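Local coordinates for protein GH61E (Thielavia terrestris, PDB 3EJA) that acts, in all likelihood, as a copper-dependent lytic polysaccharide monooxygenase, breaking the glycosidic bonds of crystalline and amorphous polysaccharides by oxidation, at residues W4-D9 / W61-V66; F96-D101 / F119-P124. One frame throughout, in Å; residues are numbered along the deposited sequence.

Contacts 1 and 2 lie in series along the chain, their centres about 15 Å apart, in a beta sandwich of fibronectin type III kind. Contact 1 joins strands 3-7 and 57-63 within the three-stranded sheet; contact 2 sets that sheet's third strand, 118-122, against strand 96-100 of the five-stranded one. F119 links them: its CD1 lies 3.6 Å from W4 CZ3, in an edge-to-face ring contact, and its CZ 3.7 Å from V66 CG2. Contact 1 approaches the metal site, where H1, H68 and Y153 bind magnesium here and probably copper in the working enzyme: the V66 side chain is about 10 Å from the magnesium. Contact 2 lies away from the metal site.

Contact 1: W4-D9 / W61-V66; sequences WPRVND and WANPDV
The carbonyl oxygen R6 O accepts the backbone N-H of W61 (N to O 2.9 Å, N-H...O 165°), tying strand 4-7 to the antiparallel strand 61-63. A second bond runs from the indole: W61 NE1 reaches N8 O at 2.9 Å, on a lone pair in the carbonyl plane, though the bend at hydrogen (133°) and the acceptor's tilt from the ring plane make it less straight. Over one indole face lies the R6 guanidinium, R6 NH1 3.6 Å from W61 CG, the planes 27° apart, which meets the criteria for a cation-pi stack. A bend at chi3 swings R6 NE out of line with the extended start of the chain. Replacing W61 by an alanine would probably leave N8 O without this donor and the guanidinium without the ring beneath it, freer to turn. On the apolar side, A62 CB sits 3.9 Å from W4 CE3, over the indole face toward its rim, a CH-pi contact. W4 CA points its hydrogen at W61 O, a CA-H...O contact of 3.3 Å. W4 NE1 is weakly bonded to Y153 O, beside the metal site. W61 thus uses backbone N-H, ring N-H and ring face together, likely fixing its rotation and steadying the arginine's charge at a partly exposed sheet edge.

Contact 2: F96-D101 / F119-P124; sequences FKVYED and FAVPIP
Strands 96-100 and 119-122 run at 139° to each other, with axes 6.8 Å apart at closest approach and the nearest CA atoms, those of Y99 and V121, separated by 6.9 Å, so the contact rests on side chains without hydrogen bonds between the two segments. V98 makes three of the five residue contacts. Its two methyls diverge: CG1, anti to the carbonyl carbon (chi1 -61°), meets P124 CG at 3.9 Å, while CG2, between the backbone N and the carbonyl carbon, touches V121 CG1 at 4.1 Å. Both of these side-chain pairs cross at about a right angle. P122 touches both V98 and Y99: P122 CG lies 3.9 Å from the backbone oxygen V98 O, and P122 CD lies 4.1 Å from Y99 CD2. The tyrosine ring reaches that proline with CG anti to the backbone N (chi1 176°). V98 and Y99 both pair with F74, a classic beta bulge in strand 96-100 that lets two consecutive residues turn toward the opposing segment. V121 also packs on F74 of strand 72-78 and L134 of strand 130-140, while I123 rests on V58 of strand 57-63, so the contact closes one margin of the sandwich where the outermost strands of its two sheets meet.

Contact 1: W4-D9 / W61-V66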
loop_
_atom_site.group_PDB
_atom_site.type_symbol
_atom_site.label_atom_id
_atom_site.label_comp_id
_atom_site.label_asym_id
_atom_site.label_seq_id
_atom_site.Cartn_x
_atom_site.Cartn_y
_atom_site.Cartn_z
ATOM N N TRP A 4 0.112 9.812 1.714
ATOM C CA TRP A 4 1.009 8.967 2.503
ATOM C C TRP A 4 2.445 9.514 2.296
ATOM O O TRP A 4 3.227 8.932 1.536
ATOM C CB TRP A 4 0.941 7.520 2.005
ATOM C CG TRP A 4 -0.284 6.717 2.360
ATOM C CD1 TRP A 4 -1.359 6.464 1.555
ATOM C CD2 TRP A 4 -0.528 6.011 3.589
ATOM N NE1 TRP A 4 -2.266 5.661 2.210
ATOM C CE2 TRP A 4 -1.779 5.362 3.456
ATOM C CE3 TRP A 4 0.185 5.869 4.789
ATOM C CZ2 TRP A 4 -2.335 4.580 4.480
ATOM C CZ3 TRP A 4 -0.364 5.087 5.808
ATOM C CH2 TRP A 4 -1.618 4.458 5.645
ATOM N N PRO A 5 2.777 10.661 2.935
ATOM C CA PRO A 5 3.971 11.419 2.519
ATOM C C PRO A 5 5.324 11.014 3.141
ATOM O O PRO A 5 6.370 11.401 2.610
ATOM C CB PRO A 5 3.621 12.849 2.933
ATOM C CG PRO A 5 2.784 12.675 4.194
ATOM C CD PRO A 5 2.045 11.341 4.026
ATOM N N ARG A 6 5.305 10.263 4.243
ATOM C CA ARG A 6 6.512 10.057 5.056
ATOM C C ARG A 6 6.639 8.663 5.651
ATOM O O ARG A 6 5.634 8.012 5.975
ATOM C CB ARG A 6 6.529 11.040 6.242
ATOM C CG ARG A 6 6.602 12.511 5.903
ATOM C CD ARG A 6 6.487 13.394 7.155
ATOM N NE ARG A 6 5.116 13.485 7.655
ATOM C CZ ARG A 6 4.711 13.085 8.859
ATOM N NH1 ARG A 6 5.568 12.565 9.732
ATOM N NH2 ARG A 6 3.432 13.210 9.198
ATOM N N VAL A 7 7.883 8.236 5.841
ATOM C CA VAL A 7 8.190 7.026 6.604
ATOM C C VAL A 7 9.130 7.373 7.757
ATOM O O VAL A 7 9.959 8.290 7.633
ATOM C CB VAL A 7 8.789 5.886 5.731
ATOM C CG1 VAL A 7 7.686 5.197 4.925
ATOM C CG2 VAL A 7 9.912 6.406 4.820
ATOM N N ASN A 8 8.983 6.648 8.865
ATOM C CA ASN A 8 9.747 6.903 10.098
ATOM C C ASN A 8 9.879 8.395 10.439
ATOM O O ASN A 8 8.871 9.100 10.550
ATOM C CB ASN A 8 11.115 6.202 10.055
ATOM C CG ASN A 8 10.996 4.695 10.171
ATOM O OD1 ASN A 8 9.898 4.146 10.097
ATOM N ND2 ASN A 8 12.122 4.018 10.350
ATOM N N ASP A 9 11.117 8.875 10.578
ATOM C CA ASP A 9 11.380 10.268 10.981
ATOM C C ASP A 9 11.682 11.200 9.793
ATOM O O ASP A 9 12.109 12.352 9.977
ATOM C CB ASP A 9 12.567 10.300 11.950
ATOM C CG ASP A 9 13.860 9.792 11.313
ATOM O OD1 ASP A 9 13.805 8.890 10.439
ATOM O OD2 ASP A 9 14.935 10.298 11.693
ATOM N N TRP A 61 3.366 7.088 7.482
ATOM C CA TRP A 61 2.510 8.176 7.955
ATOM C C TRP A 61 1.499 8.572 6.894
ATOM O O TRP A 61 1.845 8.694 5.719
ATOM C CB TRP A 61 3.344 9.405 8.343
ATOM C CG TRP A 61 4.220 9.205 9.538
ATOM C CD1 TRP A 61 5.519 8.777 9.544
ATOM C CD2 TRP A 61 3.866 9.431 10.914
ATOM N NE1 TRP A 61 5.998 8.724 10.833
ATOM C CE2 TRP A 61 5.005 9.120 11.693
ATOM C CE3 TRP A 61 2.698 9.875 11.559
ATOM C CZ2 TRP A 61 5.011 9.223 13.096
ATOM C CZ3 TRP A 61 2.706 9.984 12.957
ATOM C CH2 TRP A 61 3.854 9.652 13.704
ATOM N N ALA A 62 0.252 8.762 7.320
ATOM C CA ALA A 62 -0.775 9.366 6.475
ATOM C C ALA A 62 -1.031 10.796 6.945
ATOM O O ALA A 62 -0.878 11.100 8.136
ATOM C CB ALA A 62 -2.057 8.540 6.524
ATOM N N ASN A 63 -1.408 11.668 6.014
ATOM C CA ASN A 63 -1.627 13.078 6.327
ATOM C C ASN A 63 -2.892 13.643 5.688
ATOM O O ASN A 63 -3.016 13.629 4.460
ATOM C CB ASN A 63 -0.402 13.912 5.939
ATOM C CG ASN A 63 -0.504 15.341 6.419
ATOM O OD1 ASN A 63 -1.370 16.096 5.980
ATOM N ND2 ASN A 63 0.370 15.715 7.335
ATOM N N PRO A 64 -3.814 14.190 6.516
ATOM C CA PRO A 64 -3.678 14.427 7.971
ATOM C C PRO A 64 -3.798 13.160 8.832
ATOM O O PRO A 64 -3.134 13.047 9.867
ATOM C CB PRO A 64 -4.840 15.389 8.268
ATOM C CG PRO A 64 -5.881 15.025 7.275
ATOM C CD PRO A 64 -5.122 14.653 6.010
ATOM N N ASP A 65 -4.636 12.233 8.375
ATOM C CA ASP A 65 -4.916 10.943 9.014
ATOM C C ASP A 65 -5.880 10.210 8.078
ATOM O O ASP A 65 -6.415 10.809 7.143
ATOM C CB ASP A 65 -5.574 11.128 10.391
ATOM C CG ASP A 65 -6.801 12.010 10.333
ATOM O OD1 ASP A 65 -7.828 11.589 9.772
ATOM O OD2 ASP A 65 -6.737 13.135 10.852
ATOM N N VAL A 66 -6.118 8.928 8.337
ATOM C CA VAL A 66 -7.044 8.133 7.523
ATOM C C VAL A 66 -8.460 8.275 8.089
ATOM O O VAL A 66 -8.701 7.901 9.241
ATOM C CB VAL A 66 -6.615 6.632 7.499
ATOM C CG1 VAL A 66 -7.689 5.764 6.861
ATOM C CG2 VAL A 66 -5.266 6.455 6.768
#

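Contact 2: F96-D101 / F119-P124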
loop_
_atom_site.group_PDB
_atom_site.type_symbol
_atom_site.label_atom_id
_atom_site.label_comp_id
_atom_site.label_asym_id
_atom_site.label_seq_id
_atom_site.Cartn_x
_atom_site.Cartn_y
_atom_site.Cartn_z
ATOM N N PHE A 96 4.434 -8.425 -3.340
ATOM C CA PHE A 96 3.817 -9.308 -2.346
ATOM C C PHE A 96 3.230 -8.496 -1.185
ATOM O O PHE A 96 3.778 -7.458 -0.810
ATOM C CB PHE A 96 4.791 -10.399 -1.864
ATOM C CG PHE A 96 6.081 -9.870 -1.273
ATOM C CD1 PHE A 96 7.147 -9.515 -2.096
ATOM C CD2 PHE A 96 6.237 -9.760 0.111
ATOM C CE1 PHE A 96 8.345 -9.032 -1.558
ATOM C CE2 PHE A 96 7.435 -9.289 0.663
ATOM C CZ PHE A 96 8.493 -8.924 -0.177
ATOM N N LYS A 97 2.099 -8.959 -0.654
ATOM C CA LYS A 97 1.414 -8.271 0.448
ATOM C C LYS A 97 2.067 -8.609 1.786
ATOM O O LYS A 97 2.271 -9.788 2.090
ATOM C CB LYS A 97 -0.064 -8.673 0.477
ATOM C CG LYS A 97 -0.876 -7.989 1.569
ATOM C CD LYS A 97 -2.315 -8.505 1.612
ATOM C CE LYS A 97 -3.206 -7.818 0.579
ATOM N NZ LYS A 97 -4.470 -8.602 0.394
ATOM N N VAL A 98 2.375 -7.584 2.585
ATOM C CA VAL A 98 2.985 -7.788 3.905
ATOM C C VAL A 98 2.073 -7.423 5.080
ATOM O O VAL A 98 2.374 -7.777 6.229
ATOM C CB VAL A 98 4.369 -7.061 4.047
ATOM C CG1 VAL A 98 5.359 -7.598 3.024
ATOM C CG2 VAL A 98 4.229 -5.543 3.941
ATOM N N TYR A 99 0.973 -6.722 4.796
ATOM C CA TYR A 99 0.035 -6.280 5.828
ATOM C C TYR A 99 -1.335 -6.003 5.223
ATOM O O TYR A 99 -1.430 -5.477 4.112
ATOM C CB TYR A 99 0.562 -5.014 6.542
ATOM C CG TYR A 99 -0.402 -4.448 7.561
ATOM C CD1 TYR A 99 -1.427 -3.575 7.173
ATOM C CD2 TYR A 99 -0.303 -4.800 8.915
ATOM C CE1 TYR A 99 -2.324 -3.062 8.096
ATOM C CE2 TYR A 99 -1.206 -4.296 9.850
ATOM C CZ TYR A 99 -2.212 -3.430 9.433
ATOM O OH TYR A 99 -3.099 -2.920 10.349
ATOM N N GLU A 100 -2.385 -6.356 5.966
ATOM C CA GLU A 100 -3.744 -5.906 5.665
ATOM C C GLU A 100 -4.518 -5.826 6.974
ATOM O O GLU A 100 -4.239 -6.570 7.913
ATOM C CB GLU A 100 -4.438 -6.867 4.679
ATOM C CG GLU A 100 -4.796 -8.222 5.292
ATOM C CD GLU A 100 -5.390 -9.209 4.302
ATOM O OE1 GLU A 100 -5.447 -8.909 3.094
ATOM O OE2 GLU A 100 -5.791 -10.301 4.743
ATOM N N ASP A 101 -5.477 -4.934 7.064
ATOM C CA ASP A 101 -6.320 -4.965 8.244
ATOM C C ASP A 101 -7.720 -5.456 7.869
ATOM O O ASP A 101 -8.045 -5.603 6.688
ATOM C CB ASP A 101 -6.323 -3.609 8.961
ATOM C CG ASP A 101 -6.763 -2.482 8.070
ATOM O OD1 ASP A 101 -7.295 -2.760 6.973
ATOM O OD2 ASP A 101 -6.590 -1.317 8.468
ATOM N N PHE A 119 1.141 4.311 11.086
ATOM C CA PHE A 119 0.889 2.899 10.787
ATOM C C PHE A 119 2.137 2.032 10.873
ATOM O O PHE A 119 3.148 2.313 10.229
ATOM C CB PHE A 119 0.199 2.760 9.420
ATOM C CG PHE A 119 -1.186 3.327 9.404
ATOM C CD1 PHE A 119 -1.392 4.696 9.219
ATOM C CD2 PHE A 119 -2.287 2.505 9.627
ATOM C CE1 PHE A 119 -2.679 5.229 9.234
ATOM C CE2 PHE A 119 -3.580 3.032 9.636
ATOM C CZ PHE A 119 -3.773 4.390 9.437
ATOM N N ALA A 120 2.043 0.977 11.682
ATOM C CA ALA A 120 3.133 0.022 11.890
ATOM C C ALA A 120 3.187 -1.047 10.793
ATOM O O ALA A 120 2.258 -1.852 10.646
ATOM C CB ALA A 120 3.004 -0.625 13.278
ATOM N N VAL A 121 4.273 -1.038 10.018
ATOM C CA VAL A 121 4.449 -2.000 8.921
ATOM C C VAL A 121 5.530 -3.004 9.281
ATOM O O VAL A 121 6.711 -2.643 9.358
ATOM C CB VAL A 121 4.825 -1.335 7.570
ATOM C CG1 VAL A 121 4.756 -2.360 6.435
ATOM C CG2 VAL A 121 3.921 -0.148 7.275
ATOM N N PRO A 122 5.130 -4.273 9.467
ATOM C CA PRO A 122 6.096 -5.321 9.787
ATOM C C PRO A 122 6.905 -5.710 8.547
ATOM O O PRO A 122 6.339 -6.134 7.536
ATOM C CB PRO A 122 5.208 -6.484 10.249
ATOM C CG PRO A 122 3.916 -6.298 9.458
ATOM C CD PRO A 122 3.751 -4.797 9.336
ATOM N N ILE A 123 8.218 -5.531 8.612
ATOM C CA ILE A 123 9.085 -6.028 7.551
ATOM C C ILE A 123 9.383 -7.488 7.876
ATOM O O ILE A 123 9.983 -7.768 8.921
ATOM C CB ILE A 123 10.398 -5.203 7.422
ATOM C CG1 ILE A 123 10.106 -3.698 7.342
ATOM C CG2 ILE A 123 11.226 -5.686 6.232
ATOM C CD1 ILE A 123 9.259 -3.243 6.126
ATOM N N PRO A 124 8.953 -8.423 6.997
ATOM C CA PRO A 124 9.131 -9.848 7.301
ATOM C C PRO A 124 10.607 -10.178 7.544
ATOM O O PRO A 124 11.472 -9.658 6.839
ATOM C CB PRO A 124 8.602 -10.551 6.044
ATOM C CG PRO A 124 7.671 -9.575 5.422
ATOM C CD PRO A 124 8.283 -8.224 5.696
#